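Long-range contacts in prolyl oligopeptidase (Novosphingobium capsulatum, PDB 1YR2), which probably hydrolyses oligopeptides on the carboxyl side of proline, and of alanine, as a serine peptidase of the S9A family: residues K100-L105 against F506-M511; W281-S286 against N294-A299; A318-V323 against L330-G335; V479-A484 against W513-G518. All coordinates share one frame; numbering follows the deposited sequence.

Contact 1: K100-L105 against F506-M511; sequences KRMKAL and FSAGFM
Van der Waals packing, of methyls on side chains and on the helix backbone, makes the direct contact between K100-L105 and F506-M511; no hydrogen bond passes between the two segments. L105 is the residue most buried by the contact. With CG anti to the carbonyl carbon and CD1 continuing the chain in an extended course (chi2 172°), the CD1 methyl reaches the first turn of the opposing helix, where it rests 3.7 Å from A508 O and 4.0 Å from M511 CG. The L105 and M511 side chains cross at about a right angle. M511 CG, anti to the backbone N, meets the leucine methyl together with CB; the chain bends only beyond CG, at chi2 and chi3. At the start of the same helix, L105 CB lies 4.5 Å from A508 CB. M102 reaches across from one turn earlier: with CG anti to the backbone N (chi1 -173°) and the chain extended beyond it, its CE methyl ends 3.9 Å from G509 N and 4.4 Å from A508 CB.

The contact joins helix 95-105, from the N-terminal part of the chain, to helix 508-514 of the alpha/beta-hydrolase domain, with the propeller sequence running between them. Helix 699-717 closes in beside M102 through Q702 and T706.

Polar interactions work within and around this patch. S507 is the N-cap of helix 508-514, its OG accepting from F510 N at 3.1 Å in a nearly straight bond (169°). L105 CD1 lies over one face of the R101 guanidinium, 4.3 Å above its plane and toward the rim, while the guanidinium nitrogens bind outside the pair, NE in a salt bridge to D515 and NH2 to T453 OG1.

Contact 2: W281-S286 against N294-A299; sequences WVVITS and NTVHVA
Strands 281-287 and 295-302 form the antiparallel hairpin at the middle of a four-stranded propeller blade, and their side chains divide between its two faces. On the face of V283 and V296, the two valines lie side by side and point the same way, both with CG1 anti to the backbone N, so that V283 CG1 meets V296 CG1 at 3.8 Å. V298 continues this row. Its CG2 takes the crowded position between N and carbonyl carbon and touches W281 CZ3 at 4.0 Å, the two side chains crossing obliquely. The indole also leans on the backbone of A299, with CE3 3.4 Å from A299 C, and its NE1 is held by D328. L330 and F332 of the next blade pack against this valine-rich face.

The opposite face, with I284, S286, T295 and H297, is polar toward the S286 end. There water 1 is gripped by four partners: it donates to I284 O and bonds S286 OG, T295 OG1 and H297 ND1, the last in the plane of the imidazole. S286 OG is also bonded to H271.

Six backbone hydrogen bonds join the strands, I284 N to H297 O being the straightest at 180°. T295 O takes two donors, S286 N and the amide of N294, which bonds W320 O as well; N294 ND2 approaches T295 O from above the carbonyl plane at 3.0 Å.

Contact 3: A318-V323 against L330-G335; sequences AQWDFV and LWFVSG
Two aromatic side chains with different first torsions meet at the F322-F332 pair: F322 has CG anti to the backbone N (chi1 176°), whereas F332 has CG anti to the carbonyl carbon (chi1 -67°). The rings are thereby brought obliquely together, their planes 50° apart, with F322 CD1 over one face of F332 near its rim. F332 CD2 in turn presses on the backbone at F322 CA, 3.5 Å away. W320 CG is likewise anti to the carbonyl carbon, which lays the indole above S334. The serine CB stands 3.8 Å from the centroid of the six-membered ring, nearly on its normal, a CH-pi contact over the face. S334 OG lies over the same face, almost above the centre of the six-membered ring, and accepts from D336 N. At the edge of the indole, F332 CB approaches W320 CE3 at 3.8 Å, the two side chains crossing at about a right angle.

These residues belong to the hairpin of strands 320-326 and 329-334, half of a four-stranded antiparallel blade of the beta-propeller. The face bearing W320, F322 and F332 turns toward the preceding blade, where V283 touches both phenylalanines. On the face of D321 and V333, V323 CG2 packs 3.9 Å from V333 CG2, and V369 of the following blade covers both valines.

D321 and V333 form a hydrogen-bonded pair, V333 N to D321 O at 2.8 Å. Beyond the last paired strand residue, G335 N still donates to Q319 O at 2.9 Å. The extended Q319 side chain lies alongside V333, NE2 3.4 Å from V333 CG1, while OE1 accepts from K341.

Contact 4: V479-A484 against W513-G518; sequences VRRKDA and WIDSGG
A Schellman motif ends helix 508-514 where it packs against the end of strand 473-481 in the alpha/beta-hydrolase domain. G518 N returns to W513 O and G517 N to I514 O, with G517 at positive phi as the C-prime residue.

The apolar part is small. I514 directs its CD1 methyl obliquely onto V479 CG1 at 3.7 Å, and its CG2, anti to the backbone N, covers the R480-R481 peptide; F520 of the adjoining strand touches both V479 and I514.

R481 dominates the polar part, extending with CG anti to the backbone N (chi1 -160°) and then turning at chi3 (57°). Its guanidinium is held side-on by D483, NE to OD1 at 2.8 Å and NH2 to OD2 at 2.9 Å, the latter on the syn lone pair. From another edge, NH1 forms a salt bridge to D515 OD1 at 3.1 Å, with guanidinium and carboxylate planes nearly perpendicular (87°). G517 CA lies over one face of the group, near NH2. Two acids on one arginine probably stabilise its charge and fix the rotation of the flat guanidinium; D515 is shared with R101, and NH2 also reaches R722 O.

Water joins the backbones where they do not bond directly. Water 2 accepts from R481 N at 3.0 Å and donates to both I514 O and G518 O, the latter at 2.6 Å.

In the fold
The four contacts fall into two groups on opposite sides of the chain's centre. Contacts 2 and 3 are hairpins in successive propeller blades, their centres about 11 Å apart, and N294 ties them by probable hydrogen bonds to A318 and W320; both combine strand pairing with apolar packing, contact 2 being the more buried. Contacts 1 and 4, with centres about 13 Å apart, share helix 508-514 and are both largely buried. The start of this helix meets helix 95-105 by packing without any hydrogen bond across it, whereas its end meets a strand through a salt bridge, bridging water and a small apolar touch. The R101-D515 salt bridge (NE to OD2, 2.8 Å) connects these two contacts.

Contact 1: K100-L105 against F506-M511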
loop_
_atom_site.group_PDB
_atom_site.type_symbol
_atom_site.label_atom_id
_atom_site.label_comp_id
_atom_site.label_asym_id
_atom_site.label_seq_id
_atom_site.Cartn_x
_atom_site.Cartn_y
_atom_site.Cartn_z
ATOM N N LYS A 100 -7.934 -14.964 -18.625
ATOM C CA LYS A 100 -8.260 -13.971 -19.640
ATOM C C LYS A 100 -8.722 -12.658 -18.967
ATOM O O LYS A 100 -8.335 -11.582 -19.420
ATOM C CB LYS A 100 -9.352 -14.497 -20.547
ATOM C CG LYS A 100 -9.787 -13.576 -21.675
ATOM C CD LYS A 100 -10.912 -14.236 -22.491
ATOM C CE LYS A 100 -11.799 -13.191 -23.187
ATOM N NZ LYS A 100 -11.202 -12.720 -24.457
ATOM N N ARG A 101 -9.576 -12.754 -17.956
ATOM C CA ARG A 101 -10.023 -11.559 -17.259
ATOM C C ARG A 101 -8.830 -10.835 -16.629
ATOM O O ARG A 101 -8.700 -9.608 -16.782
ATOM C CB ARG A 101 -11.065 -11.868 -16.190
ATOM C CG ARG A 101 -11.753 -10.627 -15.641
ATOM C CD ARG A 101 -12.660 -10.001 -16.660
ATOM N NE ARG A 101 -13.008 -8.626 -16.373
ATOM C CZ ARG A 101 -12.346 -7.555 -16.835
ATOM N NH1 ARG A 101 -11.171 -7.659 -17.483
ATOM N NH2 ARG A 101 -12.800 -6.361 -16.535
ATOM N N MET A 102 -7.969 -11.570 -15.931
ATOM C CA MET A 102 -6.872 -10.949 -15.204
ATOM C C MET A 102 -5.883 -10.275 -16.153
ATOM O O MET A 102 -5.506 -9.149 -15.913
ATOM C CB MET A 102 -6.105 -11.902 -14.328
ATOM C CG MET A 102 -5.096 -11.129 -13.469
ATOM S SD MET A 102 -4.586 -12.049 -12.131
ATOM C CE MET A 102 -3.316 -10.807 -11.337
ATOM N N LYS A 103 -5.511 -10.956 -17.230
ATOM C CA LYS A 103 -4.632 -10.372 -18.222
ATOM C C LYS A 103 -5.217 -9.012 -18.683
ATOM O O LYS A 103 -4.498 -8.050 -18.847
ATOM C CB LYS A 103 -4.482 -11.310 -19.423
ATOM C CG LYS A 103 -3.491 -12.478 -19.244
ATOM C CD LYS A 103 -3.204 -13.208 -20.606
ATOM C CE LYS A 103 -2.426 -14.517 -20.402
ATOM N NZ LYS A 103 -2.643 -15.512 -21.531
ATOM N N ALA A 104 -6.518 -8.940 -18.898
ATOM C CA ALA A 104 -7.112 -7.745 -19.473
ATOM C C ALA A 104 -7.154 -6.570 -18.462
ATOM O O ALA A 104 -7.246 -5.421 -18.887
ATOM C CB ALA A 104 -8.478 -8.034 -19.988
ATOM N N LEU A 105 -7.017 -6.889 -17.173
ATOM C CA LEU A 105 -7.079 -5.910 -16.064
ATOM C C LEU A 105 -5.746 -5.250 -15.697
ATOM O O LEU A 105 -5.745 -4.241 -14.963
ATOM C CB LEU A 105 -7.610 -6.588 -14.804
ATOM C CG LEU A 105 -9.082 -6.972 -14.777
ATOM C CD1 LEU A 105 -9.405 -7.786 -13.566
ATOM C CD2 LEU A 105 -9.915 -5.750 -14.761
ATOM N N PHE A 506 -6.460 -1.157 -4.785
ATOM C CA PHE A 506 -6.890 -1.866 -5.981
ATOM C C PHE A 506 -5.967 -3.028 -6.252
ATOM O O PHE A 506 -4.774 -2.833 -6.476
ATOM C CB PHE A 506 -6.990 -0.935 -7.231
ATOM C CG PHE A 506 -7.408 -1.691 -8.450
ATOM C CD1 PHE A 506 -8.695 -2.067 -8.596
ATOM C CD2 PHE A 506 -6.473 -2.114 -9.382
ATOM C CE1 PHE A 506 -9.124 -2.862 -9.688
ATOM C CE2 PHE A 506 -6.865 -2.889 -10.483
ATOM C CZ PHE A 506 -8.200 -3.263 -10.626
ATOM N N SER A 507 -6.526 -4.238 -6.249
ATOM C CA SER A 507 -5.840 -5.462 -6.577
ATOM C C SER A 507 -6.465 -6.028 -7.846
ATOM O O SER A 507 -7.660 -6.342 -7.845
ATOM C CB SER A 507 -6.078 -6.499 -5.450
ATOM O OG SER A 507 -5.672 -7.786 -5.846
ATOM N N ALA A 508 -5.664 -6.189 -8.875
ATOM C CA ALA A 508 -6.124 -6.808 -10.108
ATOM C C ALA A 508 -6.580 -8.264 -9.872
ATOM O O ALA A 508 -7.551 -8.727 -10.469
ATOM C CB ALA A 508 -5.042 -6.742 -11.166
ATOM N N GLY A 509 -5.874 -9.004 -9.021
ATOM C CA GLY A 509 -6.308 -10.337 -8.646
ATOM C C GLY A 509 -7.670 -10.383 -7.980
ATOM O O GLY A 509 -8.547 -11.119 -8.420
ATOM N N PHE A 510 -7.904 -9.527 -7.013
ATOM C CA PHE A 510 -9.218 -9.524 -6.336
ATOM C C PHE A 510 -10.308 -9.075 -7.298
ATOM O O PHE A 510 -11.417 -9.632 -7.284
ATOM C CB PHE A 510 -9.243 -8.714 -5.068
ATOM C CG PHE A 510 -8.347 -9.283 -3.972
ATOM C CD1 PHE A 510 -8.099 -10.666 -3.884
ATOM C CD2 PHE A 510 -7.749 -8.450 -3.077
ATOM C CE1 PHE A 510 -7.210 -11.180 -2.906
ATOM C CE2 PHE A 510 -6.899 -8.960 -2.072
ATOM C CZ PHE A 510 -6.622 -10.306 -2.003
ATOM N N MET A 511 -9.981 -8.146 -8.170
ATOM C CA MET A 511 -10.955 -7.647 -9.153
ATOM C C MET A 511 -11.390 -8.723 -10.139
ATOM O O MET A 511 -12.532 -8.720 -10.622
ATOM C CB MET A 511 -10.377 -6.465 -9.894
ATOM C CG MET A 511 -11.367 -5.699 -10.762
ATOM S SD MET A 511 -12.624 -4.861 -9.717
ATOM C CE MET A 511 -13.890 -5.109 -10.759
#

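Contact 2: W281-S286 against N294-A299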
loop_
_atom_site.group_PDB
_atom_site.type_symbol
_atom_site.label_atom_id
_atom_site.label_comp_id
_atom_site.label_asym_id
_atom_site.label_seq_id
_atom_site.Cartn_x
_atom_site.Cartn_y
_atom_site.Cartn_z
ATOM N N TRP A 281 8.150 32.463 2.602
ATOM C CA TRP A 281 8.949 31.757 3.611
ATOM C C TRP A 281 9.664 30.541 3.023
ATOM O O TRP A 281 9.047 29.733 2.301
ATOM C CB TRP A 281 8.070 31.313 4.756
ATOM C CG TRP A 281 7.628 32.452 5.589
ATOM C CD1 TRP A 281 6.453 33.152 5.467
ATOM C CD2 TRP A 281 8.369 33.088 6.640
ATOM N NE1 TRP A 281 6.429 34.168 6.397
ATOM C CE2 TRP A 281 7.605 34.155 7.109
ATOM C CE3 TRP A 281 9.620 32.841 7.248
ATOM C CZ2 TRP A 281 8.043 34.983 8.158
ATOM C CZ3 TRP A 281 10.056 33.665 8.240
ATOM C CH2 TRP A 281 9.260 34.711 8.710
ATOM N N VAL A 282 10.956 30.432 3.341
ATOM C CA VAL A 282 11.724 29.175 3.184
ATOM C C VAL A 282 11.573 28.386 4.478
ATOM O O VAL A 282 11.660 28.949 5.570
ATOM C CB VAL A 282 13.205 29.469 2.906
ATOM C CG1 VAL A 282 14.053 28.235 2.827
ATOM C CG2 VAL A 282 13.328 30.279 1.608
ATOM N N VAL A 283 11.315 27.088 4.351
ATOM C CA VAL A 283 11.164 26.198 5.478
ATOM C C VAL A 283 12.085 25.019 5.263
ATOM O O VAL A 283 12.043 24.304 4.224
ATOM C CB VAL A 283 9.717 25.722 5.641
ATOM C CG1 VAL A 283 9.544 24.780 6.831
ATOM C CG2 VAL A 283 8.800 26.933 5.763
ATOM N N ILE A 284 12.956 24.825 6.228
ATOM C CA ILE A 284 13.932 23.749 6.140
ATOM C C ILE A 284 13.590 22.713 7.220
ATOM O O ILE A 284 13.512 23.026 8.402
ATOM C CB ILE A 284 15.362 24.277 6.297
ATOM C CG1 ILE A 284 15.674 25.216 5.140
ATOM C CG2 ILE A 284 16.349 23.110 6.341
ATOM C CD1 ILE A 284 16.836 26.049 5.377
ATOM N N THR A 285 13.400 21.487 6.750
ATOM C CA THR A 285 13.126 20.305 7.554
ATOM C C THR A 285 14.382 19.476 7.643
ATOM O O THR A 285 14.979 19.122 6.614
ATOM C CB THR A 285 12.025 19.533 6.799
ATOM O OG1 THR A 285 10.845 20.353 6.821
ATOM C CG2 THR A 285 11.616 18.338 7.519
ATOM N N SER A 286 14.724 19.053 8.856
ATOM C CA SER A 286 15.963 18.353 9.081
ATOM C C SER A 286 15.748 17.134 9.988
ATOM O O SER A 286 15.033 17.189 11.000
ATOM C CB SER A 286 17.001 19.296 9.723
ATOM O OG SER A 286 17.111 20.513 9.018
ATOM N N ASN A 294 11.766 15.568 13.471
ATOM C CA ASN A 294 12.513 16.566 12.721
ATOM C C ASN A 294 12.532 17.925 13.359
ATOM O O ASN A 294 11.649 18.260 14.148
ATOM C CB ASN A 294 12.045 16.654 11.252
ATOM C CG ASN A 294 10.647 17.216 11.117
ATOM O OD1 ASN A 294 9.663 16.470 11.256
ATOM N ND2 ASN A 294 10.535 18.556 10.875
ATOM N N THR A 295 13.553 18.708 13.001
ATOM C CA THR A 295 13.638 20.094 13.344
ATOM C C THR A 295 13.087 20.918 12.212
ATOM O O THR A 295 12.853 20.412 11.120
ATOM C CB THR A 295 15.094 20.542 13.615
ATOM O OG1 THR A 295 15.870 20.456 12.412
ATOM C CG2 THR A 295 15.794 19.666 14.693
ATOM N N VAL A 296 12.875 22.203 12.501
ATOM C CA VAL A 296 12.353 23.136 11.514
ATOM C C VAL A 296 13.077 24.439 11.676
ATOM O O VAL A 296 13.127 24.976 12.820
ATOM C CB VAL A 296 10.792 23.360 11.678
ATOM C CG1 VAL A 296 10.277 24.345 10.585
ATOM C CG2 VAL A 296 10.031 22.048 11.581
ATOM N N HIS A 297 13.673 24.932 10.582
ATOM C CA HIS A 297 14.198 26.274 10.497
ATOM C C HIS A 297 13.441 27.071 9.422
ATOM O O HIS A 297 12.938 26.479 8.448
ATOM C CB HIS A 297 15.683 26.274 10.155
ATOM C CG HIS A 297 16.558 25.740 11.241
ATOM N ND1 HIS A 297 16.601 24.410 11.579
ATOM C CD2 HIS A 297 17.400 26.377 12.098
ATOM C CE1 HIS A 297 17.454 24.245 12.583
ATOM N NE2 HIS A 297 17.943 25.425 12.926
ATOM N N VAL A 298 13.312 28.386 9.616
ATOM C CA VAL A 298 12.576 29.224 8.658
ATOM C C VAL A 298 13.389 30.463 8.292
ATOM O O VAL A 298 14.246 30.888 9.048
ATOM C CB VAL A 298 11.182 29.652 9.172
ATOM C CG1 VAL A 298 10.337 28.416 9.412
ATOM C CG2 VAL A 298 11.276 30.521 10.410
ATOM N N ALA A 299 13.126 31.011 7.115
ATOM C CA ALA A 299 13.747 32.246 6.698
ATOM C C ALA A 299 12.754 33.019 5.911
ATOM O O ALA A 299 12.148 32.520 4.975
ATOM C CB ALA A 299 14.966 32.002 5.869
HETATM O O HOH W 1 15.501 22.143 10.283
#

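Contact 3: A318-V323 against L330-G335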
loop_
_atom_site.group_PDB
_atom_site.type_symbol
_atom_site.label_atom_id
_atom_site.label_comp_id
_atom_site.label_asym_id
_atom_site.label_seq_id
_atom_site.Cartn_x
_atom_site.Cartn_y
_atom_site.Cartn_z
ATOM N N ALA A 318 9.839 15.546 17.860
ATOM C CA ALA A 318 8.569 15.186 17.222
ATOM C C ALA A 318 8.571 15.417 15.708
ATOM O O ALA A 318 9.422 16.140 15.198
ATOM C CB ALA A 318 7.431 16.003 17.894
ATOM N N GLN A 319 7.626 14.772 15.015
ATOM C CA GLN A 319 7.270 15.063 13.637
ATOM C C GLN A 319 6.634 16.460 13.489
ATOM O O GLN A 319 5.723 16.808 14.183
ATOM C CB GLN A 319 6.311 13.960 13.088
ATOM C CG GLN A 319 5.827 14.170 11.626
ATOM C CD GLN A 319 4.494 13.490 11.317
ATOM O OE1 GLN A 319 4.360 12.312 11.520
ATOM N NE2 GLN A 319 3.496 14.266 10.880
ATOM N N TRP A 320 7.152 17.252 12.568
ATOM C CA TRP A 320 6.619 18.553 12.160
ATOM C C TRP A 320 6.725 18.629 10.644
ATOM O O TRP A 320 7.778 19.015 10.126
ATOM C CB TRP A 320 7.441 19.686 12.741
ATOM C CG TRP A 320 7.238 19.884 14.171
ATOM C CD1 TRP A 320 7.925 19.283 15.185
ATOM C CD2 TRP A 320 6.261 20.722 14.792
ATOM N NE1 TRP A 320 7.425 19.691 16.396
ATOM C CE2 TRP A 320 6.424 20.594 16.187
ATOM C CE3 TRP A 320 5.302 21.624 14.311
ATOM C CZ2 TRP A 320 5.637 21.303 17.117
ATOM C CZ3 TRP A 320 4.506 22.278 15.201
ATOM C CH2 TRP A 320 4.679 22.135 16.603
ATOM N N ASP A 321 5.670 18.220 9.949
ATOM C CA ASP A 321 5.663 18.132 8.484
ATOM C C ASP A 321 5.025 19.438 7.944
ATOM O O ASP A 321 3.869 19.741 8.276
ATOM C CB ASP A 321 4.770 16.997 8.003
ATOM C CG ASP A 321 5.366 15.610 8.250
ATOM O OD1 ASP A 321 6.598 15.455 8.400
ATOM O OD2 ASP A 321 4.622 14.635 8.278
ATOM N N PHE A 322 5.765 20.167 7.130
ATOM C CA PHE A 322 5.297 21.466 6.614
ATOM C C PHE A 322 4.221 21.240 5.569
ATOM O O PHE A 322 4.400 20.473 4.678
ATOM C CB PHE A 322 6.484 22.188 5.988
ATOM C CG PHE A 322 6.146 23.501 5.318
ATOM C CD1 PHE A 322 5.465 24.479 5.976
ATOM C CD2 PHE A 322 6.566 23.722 4.012
ATOM C CE1 PHE A 322 5.167 25.660 5.338
ATOM C CE2 PHE A 322 6.300 24.913 3.392
ATOM C CZ PHE A 322 5.615 25.879 4.076
ATOM N N VAL A 323 3.100 21.934 5.716
ATOM C CA VAL A 323 2.000 21.838 4.751
ATOM C C VAL A 323 2.158 22.939 3.710
ATOM O O VAL A 323 2.495 22.647 2.562
ATOM C CB VAL A 323 0.645 21.888 5.471
ATOM C CG1 VAL A 323 -0.511 21.808 4.504
ATOM C CG2 VAL A 323 0.509 20.760 6.444
ATOM N N LEU A 330 2.203 29.741 8.760
ATOM C CA LEU A 330 2.586 28.445 8.247
ATOM C C LEU A 330 1.771 27.348 8.946
ATOM O O LEU A 330 1.498 27.430 10.127
ATOM C CB LEU A 330 4.059 28.215 8.570
ATOM C CG LEU A 330 5.099 29.226 8.087
ATOM C CD1 LEU A 330 6.486 28.702 8.448
ATOM C CD2 LEU A 330 5.011 29.495 6.608
ATOM N N TRP A 331 1.449 26.270 8.245
ATOM C CA TRP A 331 0.746 25.154 8.864
ATOM C C TRP A 331 1.625 23.911 8.784
ATOM O O TRP A 331 2.258 23.683 7.783
ATOM C CB TRP A 331 -0.546 24.859 8.098
ATOM C CG TRP A 331 -1.603 25.864 8.439
ATOM C CD1 TRP A 331 -2.603 25.712 9.342
ATOM C CD2 TRP A 331 -1.744 27.181 7.913
ATOM N NE1 TRP A 331 -3.385 26.839 9.391
ATOM C CE2 TRP A 331 -2.895 27.757 8.514
ATOM C CE3 TRP A 331 -1.077 27.909 6.934
ATOM C CZ2 TRP A 331 -3.337 29.055 8.236
ATOM C CZ3 TRP A 331 -1.535 29.215 6.643
ATOM C CH2 TRP A 331 -2.648 29.762 7.305
ATOM N N PHE A 332 1.596 23.106 9.838
ATOM C CA PHE A 332 2.347 21.879 9.959
ATOM C C PHE A 332 1.449 20.751 10.481
ATOM O O PHE A 332 0.507 20.969 11.244
ATOM C CB PHE A 332 3.516 22.039 11.002
ATOM C CG PHE A 332 4.583 22.995 10.575
ATOM C CD1 PHE A 332 4.419 24.346 10.824
ATOM C CD2 PHE A 332 5.760 22.561 9.954
ATOM C CE1 PHE A 332 5.370 25.256 10.464
ATOM C CE2 PHE A 332 6.743 23.493 9.588
ATOM C CZ PHE A 332 6.542 24.836 9.827
ATOM N N VAL A 333 1.751 19.528 10.094
ATOM C CA VAL A 333 1.177 18.350 10.755
ATOM C C VAL A 333 2.183 18.010 11.849
ATOM O O VAL A 333 3.321 17.674 11.544
ATOM C CB VAL A 333 1.052 17.145 9.808
ATOM C CG1 VAL A 333 0.511 15.922 10.534
ATOM C CG2 VAL A 333 0.157 17.526 8.604
ATOM N N SER A 334 1.736 18.057 13.103
ATOM C CA SER A 334 2.598 17.852 14.240
ATOM C C SER A 334 2.252 16.596 15.019
ATOM O O SER A 334 1.089 16.316 15.288
ATOM C CB SER A 334 2.578 19.071 15.157
ATOM O OG SER A 334 3.426 18.876 16.267
ATOM N N GLY A 335 3.311 15.897 15.443
ATOM C CA GLY A 335 3.249 14.752 16.341
ATOM C C GLY A 335 3.555 15.097 17.803
ATOM O O GLY A 335 3.584 14.207 18.680
#

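Contact 4: V479-A484 against W513-G518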
loop_
_atom_site.group_PDB
_atom_site.type_symbol
_atom_site.label_atom_id
_atom_site.label_comp_id
_atom_site.label_asym_id
_atom_site.label_seq_id
_atom_site.Cartn_x
_atom_site.Cartn_y
_atom_site.Cartn_z
ATOM N N VAL A 479 -17.246 -6.629 -1.113
ATOM C CA VAL A 479 -17.165 -5.974 -2.395
ATOM C C VAL A 479 -17.808 -6.886 -3.397
ATOM O O VAL A 479 -17.449 -8.038 -3.517
ATOM C CB VAL A 479 -15.695 -5.768 -2.823
ATOM C CG1 VAL A 479 -15.649 -4.920 -4.087
ATOM C CG2 VAL A 479 -14.925 -5.090 -1.731
ATOM N N ARG A 480 -18.790 -6.369 -4.098
ATOM C CA ARG A 480 -19.565 -7.187 -5.044
ATOM C C ARG A 480 -19.974 -6.373 -6.238
ATOM O O ARG A 480 -20.298 -5.186 -6.122
ATOM C CB ARG A 480 -20.838 -7.656 -4.384
ATOM C CG ARG A 480 -20.616 -8.770 -3.383
ATOM C CD ARG A 480 -21.839 -9.139 -2.571
ATOM N NE ARG A 480 -22.255 -8.065 -1.667
ATOM C CZ ARG A 480 -23.177 -8.234 -0.735
ATOM N NH1 ARG A 480 -23.775 -9.408 -0.604
ATOM N NH2 ARG A 480 -23.533 -7.227 0.052
ATOM N N ARG A 481 -19.977 -7.015 -7.387
ATOM C CA ARG A 481 -20.612 -6.446 -8.546
ATOM C C ARG A 481 -22.139 -6.272 -8.323
ATOM O O ARG A 481 -22.736 -6.980 -7.535
ATOM C CB ARG A 481 -20.303 -7.341 -9.749
ATOM C CG ARG A 481 -20.468 -6.680 -11.093
ATOM C CD ARG A 481 -19.921 -7.595 -12.179
ATOM N NE ARG A 481 -20.573 -8.906 -12.149
ATOM C CZ ARG A 481 -20.173 -9.964 -12.824
ATOM N NH1 ARG A 481 -19.056 -9.905 -13.525
ATOM N NH2 ARG A 481 -20.839 -11.111 -12.750
ATOM N N LYS A 482 -22.733 -5.306 -9.025
ATOM C CA LYS A 482 -24.116 -4.896 -8.793
ATOM C C LYS A 482 -25.180 -5.886 -9.353
ATOM O O LYS A 482 -26.389 -5.672 -9.181
ATOM C CB LYS A 482 -24.370 -3.466 -9.329
ATOM C CG LYS A 482 -23.768 -2.402 -8.465
ATOM C CD LYS A 482 -24.122 -0.987 -8.905
ATOM C CE LYS A 482 -23.501 0.031 -7.932
ATOM N NZ LYS A 482 -23.671 1.380 -8.494
ATOM N N ASP A 483 -24.742 -6.956 -10.013
ATOM C CA ASP A 483 -25.627 -8.089 -10.249
ATOM C C ASP A 483 -25.811 -9.012 -9.026
ATOM O O ASP A 483 -26.672 -9.861 -9.027
ATOM C CB ASP A 483 -25.224 -8.900 -11.494
ATOM C CG ASP A 483 -23.859 -9.505 -11.412
ATOM O OD1 ASP A 483 -22.957 -8.994 -10.705
ATOM O OD2 ASP A 483 -23.599 -10.535 -12.059
ATOM N N ALA A 484 -25.014 -8.845 -7.982
ATOM C CA ALA A 484 -25.176 -9.662 -6.773
ATOM C C ALA A 484 -26.504 -9.305 -6.044
ATOM O O ALA A 484 -26.703 -8.182 -5.562
ATOM C CB ALA A 484 -23.990 -9.465 -5.838
ATOM N N TRP A 513 -11.776 -11.891 -9.439
ATOM C CA TRP A 513 -12.799 -12.659 -8.747
ATOM C C TRP A 513 -14.125 -11.912 -8.737
ATOM O O TRP A 513 -15.139 -12.482 -9.103
ATOM C CB TRP A 513 -12.384 -12.956 -7.310
ATOM C CG TRP A 513 -13.291 -13.755 -6.492
ATOM C CD1 TRP A 513 -14.218 -13.308 -5.618
ATOM C CD2 TRP A 513 -13.347 -15.193 -6.430
ATOM N NE1 TRP A 513 -14.853 -14.364 -5.020
ATOM C CE2 TRP A 513 -14.336 -15.534 -5.496
ATOM C CE3 TRP A 513 -12.637 -16.212 -7.053
ATOM C CZ2 TRP A 513 -14.625 -16.846 -5.148
ATOM C CZ3 TRP A 513 -12.921 -17.544 -6.700
ATOM C CH2 TRP A 513 -13.919 -17.839 -5.777
ATOM N N ILE A 514 -14.111 -10.649 -8.338
ATOM C CA ILE A 514 -15.346 -9.847 -8.240
ATOM C C ILE A 514 -16.022 -9.680 -9.603
ATOM O O ILE A 514 -17.250 -9.814 -9.723
ATOM C CB ILE A 514 -15.026 -8.492 -7.636
ATOM C CG1 ILE A 514 -14.419 -8.657 -6.211
ATOM C CG2 ILE A 514 -16.282 -7.590 -7.673
ATOM C CD1 ILE A 514 -13.557 -7.481 -5.778
ATOM N N ASP A 515 -15.218 -9.422 -10.640
ATOM C CA ASP A 515 -15.753 -9.270 -11.985
ATOM C C ASP A 515 -15.912 -10.585 -12.733
ATOM O O ASP A 515 -16.149 -10.597 -13.959
ATOM C CB ASP A 515 -14.957 -8.267 -12.765
ATOM C CG ASP A 515 -15.724 -7.749 -13.981
ATOM O OD1 ASP A 515 -16.968 -7.586 -13.918
ATOM O OD2 ASP A 515 -15.159 -7.491 -15.035
ATOM N N SER A 516 -15.825 -11.696 -11.983
ATOM C CA SER A 516 -16.256 -13.003 -12.465
ATOM C C SER A 516 -17.551 -13.493 -11.757
ATOM O O SER A 516 -17.992 -14.595 -11.998
ATOM C CB SER A 516 -15.108 -14.007 -12.274
ATOM O OG SER A 516 -14.000 -13.633 -13.088
ATOM N N GLY A 517 -18.175 -12.639 -10.945
ATOM C CA GLY A 517 -19.395 -12.959 -10.210
ATOM C C GLY A 517 -19.224 -13.500 -8.791
ATOM O O GLY A 517 -20.171 -14.086 -8.229
ATOM N N GLY A 518 -18.018 -13.380 -8.225
ATOM C CA GLY A 518 -17.772 -13.790 -6.853
ATOM C C GLY A 518 -17.853 -12.592 -5.920
ATOM O O GLY A 518 -17.727 -11.446 -6.369
HETATM O O HOH W 2 -19.265 -9.868 -7.802
HETATM O O HOH W 3 -22.845 -12.857 -9.580
#